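Local structure of 14-3-3 protein (Cryptosporidium parvum, 3EFZ) at residues N73-I78 with L118-D123; G215-A220 with D250-W255; Q180-F185 with P193-T198. The protein probably binds phosphoserine-containing partner proteins, as other members of the 14-3-3 family do, and so takes part in signalling and cell regulation. All coordinates share one frame; numbering follows the deposited sequence. Where two conformers were deposited one is given.

Contact 1. Residues N73-I78 with L118-D123; sequences NRVTSI and LLESED
Arg-74 and Glu-120 form a side-on salt bridge between two nearly antiparallel helices, one nitrogen to each oxygen. NH1 of Arg-74 meets OE2 of Glu-120 at 2.9 Å, almost straight and in the guanidinium plane, on the syn lone pair. NE of Arg-74 lies 2.6 Å from OE1 of Glu-120. This second bond is more bent, at 138°; the two planes are 35° apart, and OE1 lies tilted from the guanidinium plane. Two bonds fix the rotation of the carboxylate. The Arg-74 chain is extended, with CG anti to the backbone N (chi1 156°), and this carries the guanidinium across to the acid. CD1 of Ile-78 lies over one guanidinium face, 3.6 Å above its plane. This paired, partly exposed group is the tight part of the contact. The buried side is apolar and less closely packed. There CG2 of Val-75 touches CB of Glu-120 at 3.9 Å. Tyr-154 of helix 138-158 packs on Val-75 and Leu-151 on Ser-121. Ser-77 OG is hydrogen-bonded to Glu-120 OE2 of the second subunit, and Arg-74 packs on the same residue. Helices 63-81 and 100-131 pair at the subunit interface, in the antiparallel all-helical fold of a 14-3-3 dimer.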
# COMPACT_ATOMS: atom_id res chain seq x y z
N ASN B 73 5.01 -3.54 3.31
CA ASN B 73 3.68 -3.62 2.70
C ASN B 73 3.60 -2.61 1.57
O ASN B 73 3.18 -2.96 0.46
CB ASN B 73 2.58 -3.40 3.73
CG ASN B 73 2.41 -4.56 4.72
OD1 ASN B 73 2.90 -5.68 4.50
ND2 ASN B 73 1.69 -4.30 5.79
N ARG B 74 4.04 -1.39 1.82
CA ARG B 74 4.20 -0.41 0.75
C ARG B 74 4.97 -0.93 -0.48
O ARG B 74 4.54 -0.73 -1.61
CB ARG B 74 4.87 0.86 1.28
CG ARG B 74 5.60 1.72 0.24
CD ARG B 74 5.71 3.17 0.70
NE ARG B 74 6.66 3.96 -0.09
CZ ARG B 74 6.35 4.74 -1.12
NH1 ARG B 74 7.32 5.40 -1.74
NH2 ARG B 74 5.07 4.89 -1.52
N VAL B 75 6.12 -1.53 -0.22
CA VAL B 75 7.03 -2.04 -1.28
C VAL B 75 6.38 -3.17 -2.10
O VAL B 75 6.57 -3.27 -3.31
CB VAL B 75 8.39 -2.51 -0.65
CG1 VAL B 75 9.08 -3.52 -1.53
CG2 VAL B 75 9.31 -1.35 -0.42
N THR B 76 5.61 -4.00 -1.42
CA THR B 76 4.76 -5.02 -2.05
C THR B 76 3.68 -4.36 -2.91
O THR B 76 3.43 -4.79 -4.05
CB THR B 76 4.14 -5.94 -0.98
OG1 THR B 76 5.19 -6.46 -0.16
CG2 THR B 76 3.43 -7.13 -1.60
N SER B 77 3.07 -3.29 -2.40
CA SER B 77 2.09 -2.57 -3.20
C SER B 77 2.72 -1.84 -4.39
O SER B 77 2.12 -1.80 -5.43
CB SER B 77 1.23 -1.61 -2.37
OG SER B 77 0.45 -2.33 -1.41
N ILE B 78 3.92 -1.27 -4.23
CA ILE B 78 4.62 -0.62 -5.35
C ILE B 78 4.91 -1.68 -6.42
O ILE B 78 4.62 -1.48 -7.60
CB ILE B 78 5.90 0.13 -4.90
CG1 ILE B 78 5.55 1.26 -3.93
CG2 ILE B 78 6.63 0.70 -6.09
CD1 ILE B 78 6.75 1.77 -3.14
N LEU B 118 13.83 -0.40 -4.40
CA LEU B 118 15.26 -0.59 -4.05
C LEU B 118 15.67 0.11 -2.76
O LEU B 118 16.31 -0.49 -1.90
CB LEU B 118 16.18 -0.11 -5.16
CG LEU B 118 16.10 -0.83 -6.51
CD1 LEU B 118 16.98 -0.11 -7.50
CD2 LEU B 118 16.49 -2.31 -6.39
N LEU B 119 15.34 1.40 -2.65
CA LEU B 119 15.75 2.22 -1.53
C LEU B 119 15.04 1.83 -0.25
O LEU B 119 15.68 1.71 0.80
CB LEU B 119 15.53 3.71 -1.83
CG LEU B 119 16.50 4.33 -2.84
CD1 LEU B 119 16.03 5.70 -3.31
CD2 LEU B 119 17.91 4.42 -2.26
N GLU B 120 13.73 1.60 -0.34
CA GLU B 120 12.92 1.33 0.85
C GLU B 120 13.04 -0.10 1.33
O GLU B 120 12.88 -0.37 2.51
CB GLU B 120 11.46 1.75 0.62
CG GLU B 120 11.28 3.26 0.58
CD GLU B 120 10.00 3.70 -0.13
OE1 GLU B 120 9.07 2.88 -0.26
OE2 GLU B 120 9.93 4.88 -0.55
N SER B 121 13.31 -1.02 0.42
CA SER B 121 13.60 -2.37 0.87
C SER B 121 14.94 -2.43 1.66
O SER B 121 15.05 -3.17 2.63
CB SER B 121 13.48 -3.39 -0.28
OG SER B 121 14.48 -3.18 -1.25
N GLU B 122 15.93 -1.64 1.26
CA GLU B 122 17.15 -1.58 2.06
C GLU B 122 16.84 -0.97 3.45
O GLU B 122 17.39 -1.45 4.45
CB GLU B 122 18.25 -0.84 1.29
CG GLU B 122 19.64 -0.87 1.91
CD GLU B 122 20.14 -2.25 2.28
OE1 GLU B 122 20.86 -2.34 3.29
OE2 GLU B 122 19.84 -3.24 1.58
N ASP B 123 15.94 0.02 3.51
CA ASP B 123 15.47 0.61 4.77
C ASP B 123 14.90 -0.47 5.71
O ASP B 123 15.31 -0.58 6.86
CB ASP B 123 14.40 1.68 4.53
CG ASP B 123 14.95 3.02 4.03
OD1 ASP B 123 16.17 3.30 4.20
OD2 ASP B 123 14.13 3.82 3.49

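Contact 2. Residues G215-A220 with D250-W255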
# COMPACT_ATOMS: atom_id res chain seq x y z
N GLY B 215 13.40 -27.75 -11.26
CA GLY B 215 13.98 -27.78 -9.92
C GLY B 215 13.01 -27.20 -8.91
O GLY B 215 12.87 -27.72 -7.80
N ALA B 216 12.32 -26.13 -9.32
CA ALA B 216 11.27 -25.49 -8.52
C ALA B 216 10.10 -26.43 -8.21
O ALA B 216 9.64 -26.51 -7.06
CB ALA B 216 10.76 -24.23 -9.25
N MET B 217 9.63 -27.15 -9.22
CA MET B 217 8.48 -28.03 -9.04
C MET B 217 8.80 -29.29 -8.25
O MET B 217 7.97 -29.72 -7.44
CB MET B 217 7.79 -28.32 -10.36
CG MET B 217 6.51 -27.49 -10.56
SD MET B 217 6.64 -25.67 -10.51
CE MET B 217 6.22 -25.23 -8.83
N LYS B 218 9.98 -29.86 -8.45
CA LYS B 218 10.47 -30.95 -7.60
C LYS B 218 10.57 -30.50 -6.14
O LYS B 218 10.21 -31.25 -5.22
CB LYS B 218 11.82 -31.45 -8.09
CG LYS B 218 11.75 -32.38 -9.28
CD LYS B 218 13.14 -32.77 -9.75
CE LYS B 218 13.07 -33.58 -11.04
NZ LYS B 218 14.40 -33.66 -11.69
N PHE B 219 11.07 -29.29 -5.93
CA PHE B 219 11.21 -28.70 -4.59
C PHE B 219 9.84 -28.59 -3.92
O PHE B 219 9.67 -28.98 -2.76
CB PHE B 219 11.92 -27.34 -4.67
CG PHE B 219 12.29 -26.76 -3.33
CD1 PHE B 219 11.55 -25.70 -2.79
CD2 PHE B 219 13.37 -27.26 -2.60
CE1 PHE B 219 11.88 -25.14 -1.53
CE2 PHE B 219 13.71 -26.72 -1.34
CZ PHE B 219 12.96 -25.65 -0.81
N ALA B 220 8.87 -28.08 -4.68
CA ALA B 220 7.48 -27.95 -4.23
C ALA B 220 6.81 -29.30 -3.98
O ALA B 220 6.15 -29.46 -2.95
CB ALA B 220 6.66 -27.12 -5.23
N ASP B 250 -1.40 -26.52 -7.09
CA ASP B 250 -1.88 -25.86 -8.30
C ASP B 250 -0.73 -25.49 -9.23
O ASP B 250 -0.85 -25.60 -10.45
CB ASP B 250 -2.68 -24.61 -7.96
CG ASP B 250 -4.02 -24.92 -7.32
OD1 ASP B 250 -4.40 -26.11 -7.23
OD2 ASP B 250 -4.71 -23.96 -6.89
N ASN B 251 0.37 -25.04 -8.65
CA ASN B 251 1.51 -24.60 -9.43
C ASN B 251 2.30 -25.75 -10.07
O ASN B 251 2.74 -25.62 -11.21
CB ASN B 251 2.41 -23.69 -8.62
CG ASN B 251 1.91 -22.27 -8.60
OD1 ASN B 251 2.36 -21.45 -9.38
ND2 ASN B 251 0.96 -21.99 -7.72
N VAL B 252 2.45 -26.85 -9.34
CA VAL B 252 3.12 -28.04 -9.89
C VAL B 252 2.31 -28.64 -11.05
O VAL B 252 2.89 -29.03 -12.07
CB VAL B 252 3.43 -29.13 -8.83
CG1 VAL B 252 4.22 -30.26 -9.45
CG2 VAL B 252 4.22 -28.56 -7.68
N SER B 253 0.98 -28.69 -10.90
CA SER B 253 0.10 -29.29 -11.91
C SER B 253 0.07 -28.50 -13.21
O SER B 253 0.13 -29.09 -14.29
CB SER B 253 -1.32 -29.52 -11.36
OG SER B 253 -2.15 -28.40 -11.61
N GLN B 254 -0.01 -27.17 -13.11
CA GLN B 254 0.08 -26.28 -14.28
C GLN B 254 1.39 -26.49 -15.05
O GLN B 254 1.41 -26.45 -16.28
CB GLN B 254 -0.05 -24.82 -13.86
CG GLN B 254 -1.47 -24.38 -13.54
CD GLN B 254 -1.52 -23.12 -12.68
OE1 GLN B 254 -0.49 -22.53 -12.35
NE2 GLN B 254 -2.73 -22.71 -12.30
N TRP B 255 2.48 -26.71 -14.30
CA TRP B 255 3.78 -27.03 -14.88
C TRP B 255 3.79 -28.45 -15.49
O TRP B 255 4.29 -28.65 -16.60
CB TRP B 255 4.89 -26.87 -13.83
CG TRP B 255 6.20 -27.48 -14.22
CD1 TRP B 255 6.74 -28.63 -13.72
CD2 TRP B 255 7.13 -26.99 -15.19
NE1 TRP B 255 7.95 -28.89 -14.32
CE2 TRP B 255 8.22 -27.89 -15.22
CE3 TRP B 255 7.16 -25.87 -16.03
CZ2 TRP B 255 9.32 -27.72 -16.07
CZ3 TRP B 255 8.25 -25.69 -16.88
CH2 TRP B 255 9.32 -26.61 -16.89
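Helices 215-220 and 250-255 run roughly antiparallel, at 138°, with axes 9.6 Å apart and the CA atoms of Met-217 and Val-252 5.4 Å from each other. Met-217 lies between the two helices and makes most of the contact. Its chain bends at chi2 (58°) and chi3, which brings SD and CE past Trp-255 and Val-252 to Asn-251. CG of Met-217 presses on the backbone of Val-252, 3.5 Å from CA, a tight carbon contact. CG1 and CG2 of Val-252 also lie against this CG. The same CG is 3.4 Å from CD1 of Trp-255, approaching the indole obliquely. The sulfur follows: SD of Met-217 is 4.7 Å from the centroid of the five-membered ring of Trp-255, 36° off its normal, an oblique Met-aromatic contact. In the 14-3-3 fold this joins the last two helices, 213-228 and 239-256. Thr-203 of helix 193-207 touches Met-217 as well. Beyond the sulfur, CE of Met-217 reaches CB of Asn-251 at 4.1 Å. The amide ND2 of Asn-251 bonds back to the carbonyl of Ile-247 within its own helix. One turn after Met-217, CB of Ala-220 meets CG2 of Val-252 at 3.7 Å. The indole of Trp-255 also packs on Pro-213 and Glu-214.

Contact 3. Residues Q180-F185 with P193-T198; sequences QRERSF and PLYLAT
Glu-182 starts with CG anti to its carbonyl carbon (chi1 -67°) and bends at chi2, and this brings its carboxylate up to Thr-198. Thr-198 places OG1 beside its own backbone N (chi1 -46°), facing the acid from the opposite direction. The motif is an antiparallel helical hairpin of the 14-3-3 fold, joining the end of helix 161-185 to the start of helix 193-207 through a short loop. The local axes are 9.9 Å apart at closest approach, with directions 157° apart. Glu-182 is buried. CG of Leu-194 is 3.6 Å from OE2 of Glu-182, the two side chains crossing at about a right angle. OE1 of Glu-182 lies 3.4 Å from CA of Tyr-195 and obliquely near the ring. CB of Glu-182 also touches that ring, 3.8 Å from CD1 of Tyr-195. CG of Arg-183 meets CE1 of Tyr-195 at 4.1 Å. The ring of Tyr-195 makes an edge-to-face contact with Tyr-189 of the loop. Lys-146 of helix 138-158 packs on Thr-198. OG1 of Thr-198 lies 2.9 Å from OE2 of Glu-182 and 2.6 Å from O of Leu-194.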
# COMPACT_ATOMS: atom_id res chain seq x y z
N GLN B 180 15.97 -23.52 7.64
CA GLN B 180 16.72 -24.27 8.66
C GLN B 180 16.24 -23.94 10.08
O GLN B 180 16.10 -24.84 10.91
CB GLN B 180 18.24 -24.06 8.51
CG GLN B 180 19.10 -24.73 9.62
CD GLN B 180 18.66 -26.16 9.95
OE1 GLN B 180 18.72 -27.06 9.11
NE2 GLN B 180 18.21 -26.37 11.18
N ARG B 181 16.00 -22.66 10.35
CA ARG B 181 15.44 -22.25 11.64
C ARG B 181 14.04 -22.82 11.86
O ARG B 181 13.73 -23.31 12.95
CB ARG B 181 15.42 -20.72 11.75
CG ARG B 181 16.78 -20.10 11.95
CD ARG B 181 16.66 -18.60 11.69
NE ARG B 181 17.91 -17.87 11.89
CZ ARG B 181 18.23 -17.20 13.00
NH1 ARG B 181 17.42 -17.18 14.06
NH2 ARG B 181 19.39 -16.56 13.04
N GLU B 182 13.20 -22.79 10.83
CA GLU B 182 11.88 -23.44 10.89
C GLU B 182 11.94 -24.95 11.17
O GLU B 182 11.19 -25.45 12.00
CB GLU B 182 11.05 -23.12 9.64
CG GLU B 182 10.68 -21.62 9.58
CD GLU B 182 10.58 -21.07 8.16
OE1 GLU B 182 10.63 -21.86 7.20
OE2 GLU B 182 10.46 -19.83 8.02
N ARG B 183 12.85 -25.65 10.48
CA ARG B 183 13.12 -27.08 10.70
C ARG B 183 13.54 -27.39 12.15
O ARG B 183 13.12 -28.40 12.72
CB ARG B 183 14.19 -27.60 9.72
CG ARG B 183 13.67 -27.86 8.30
CD ARG B 183 14.72 -28.52 7.40
NE ARG B 183 15.21 -27.59 6.37
CZ ARG B 183 16.45 -27.10 6.32
NH1 ARG B 183 17.36 -27.45 7.22
NH2 ARG B 183 16.78 -26.24 5.35
N SER B 184 14.38 -26.53 12.71
CA SER B 184 14.92 -26.67 14.06
C SER B 184 13.91 -26.41 15.18
O SER B 184 13.86 -27.14 16.18
CB SER B 184 16.08 -25.69 14.25
OG SER B 184 17.23 -26.11 13.56
N PHE B 185 13.10 -25.37 14.99
CA PHE B 185 12.37 -24.77 16.10
C PHE B 185 10.86 -24.93 16.07
O PHE B 185 10.20 -24.81 17.11
CB PHE B 185 12.75 -23.30 16.26
CG PHE B 185 14.23 -23.08 16.46
CD1 PHE B 185 14.92 -22.13 15.71
CD2 PHE B 185 14.94 -23.83 17.40
CE1 PHE B 185 16.29 -21.94 15.88
CE2 PHE B 185 16.30 -23.64 17.57
CZ PHE B 185 16.98 -22.69 16.81
N PRO B 193 2.53 -23.31 8.54
CA PRO B 193 2.23 -22.30 7.52
C PRO B 193 3.35 -21.30 7.24
O PRO B 193 3.48 -20.84 6.11
CB PRO B 193 0.97 -21.59 8.05
CG PRO B 193 0.91 -21.90 9.49
CD PRO B 193 1.66 -23.17 9.73
N LEU B 194 4.15 -20.97 8.25
CA LEU B 194 5.33 -20.15 8.05
C LEU B 194 6.36 -20.96 7.27
O LEU B 194 6.97 -20.45 6.33
CB LEU B 194 5.93 -19.72 9.39
CG LEU B 194 7.26 -18.94 9.37
CD1 LEU B 194 7.10 -17.60 8.65
CD2 LEU B 194 7.75 -18.72 10.77
N TYR B 195 6.57 -22.20 7.66
CA TYR B 195 7.46 -23.08 6.91
C TYR B 195 7.04 -23.18 5.44
O TYR B 195 7.88 -23.04 4.55
CB TYR B 195 7.53 -24.48 7.53
CG TYR B 195 8.44 -25.41 6.75
CD1 TYR B 195 9.82 -25.29 6.83
CD2 TYR B 195 7.91 -26.40 5.91
CE1 TYR B 195 10.66 -26.14 6.10
CE2 TYR B 195 8.74 -27.26 5.20
CZ TYR B 195 10.11 -27.12 5.29
OH TYR B 195 10.95 -27.97 4.59
N LEU B 196 5.76 -23.41 5.19
CA LEU B 196 5.24 -23.55 3.82
C LEU B 196 5.27 -22.25 3.03
O LEU B 196 5.50 -22.26 1.82
CB LEU B 196 3.84 -24.17 3.81
CG LEU B 196 3.74 -25.62 4.26
CD1 LEU B 196 2.29 -25.96 4.48
CD2 LEU B 196 4.41 -26.59 3.27
N ALA B 197 5.05 -21.12 3.72
CA ALA B 197 5.14 -19.81 3.07
C ALA B 197 6.57 -19.58 2.62
O ALA B 197 6.82 -18.93 1.60
CB ALA B 197 4.68 -18.68 4.00
N THR B 198 7.51 -20.10 3.40
CA THR B 198 8.92 -19.96 3.08
C THR B 198 9.32 -20.83 1.89
O THR B 198 10.02 -20.36 1.00
CB THR B 198 9.81 -20.23 4.32
OG1 THR B 198 9.26 -19.53 5.45
CG2 THR B 198 11.24 -19.74 4.07

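Overall arrangement
From the N terminus, contact 1 comes first. It closes a loop of 39 residues, mostly helical, and pairs helix 63-81 with helix 100-131. Contact 3 follows and closes the shortest loop, seven residues between helices 161-185 and 193-207. Contact 2 comes last and joins helix 213-228 to helix 239-256 across 29 residues. The three loops run in series; none nests in or crosses another. Contacts 2 and 3 are linked by consecutive helices, 193-207 and 213-228, and their nearest atoms are about 6 Å apart. Contact 1 lies on the opposite side of the chain's centre from both, at the subunit interface, which the other two do not touch.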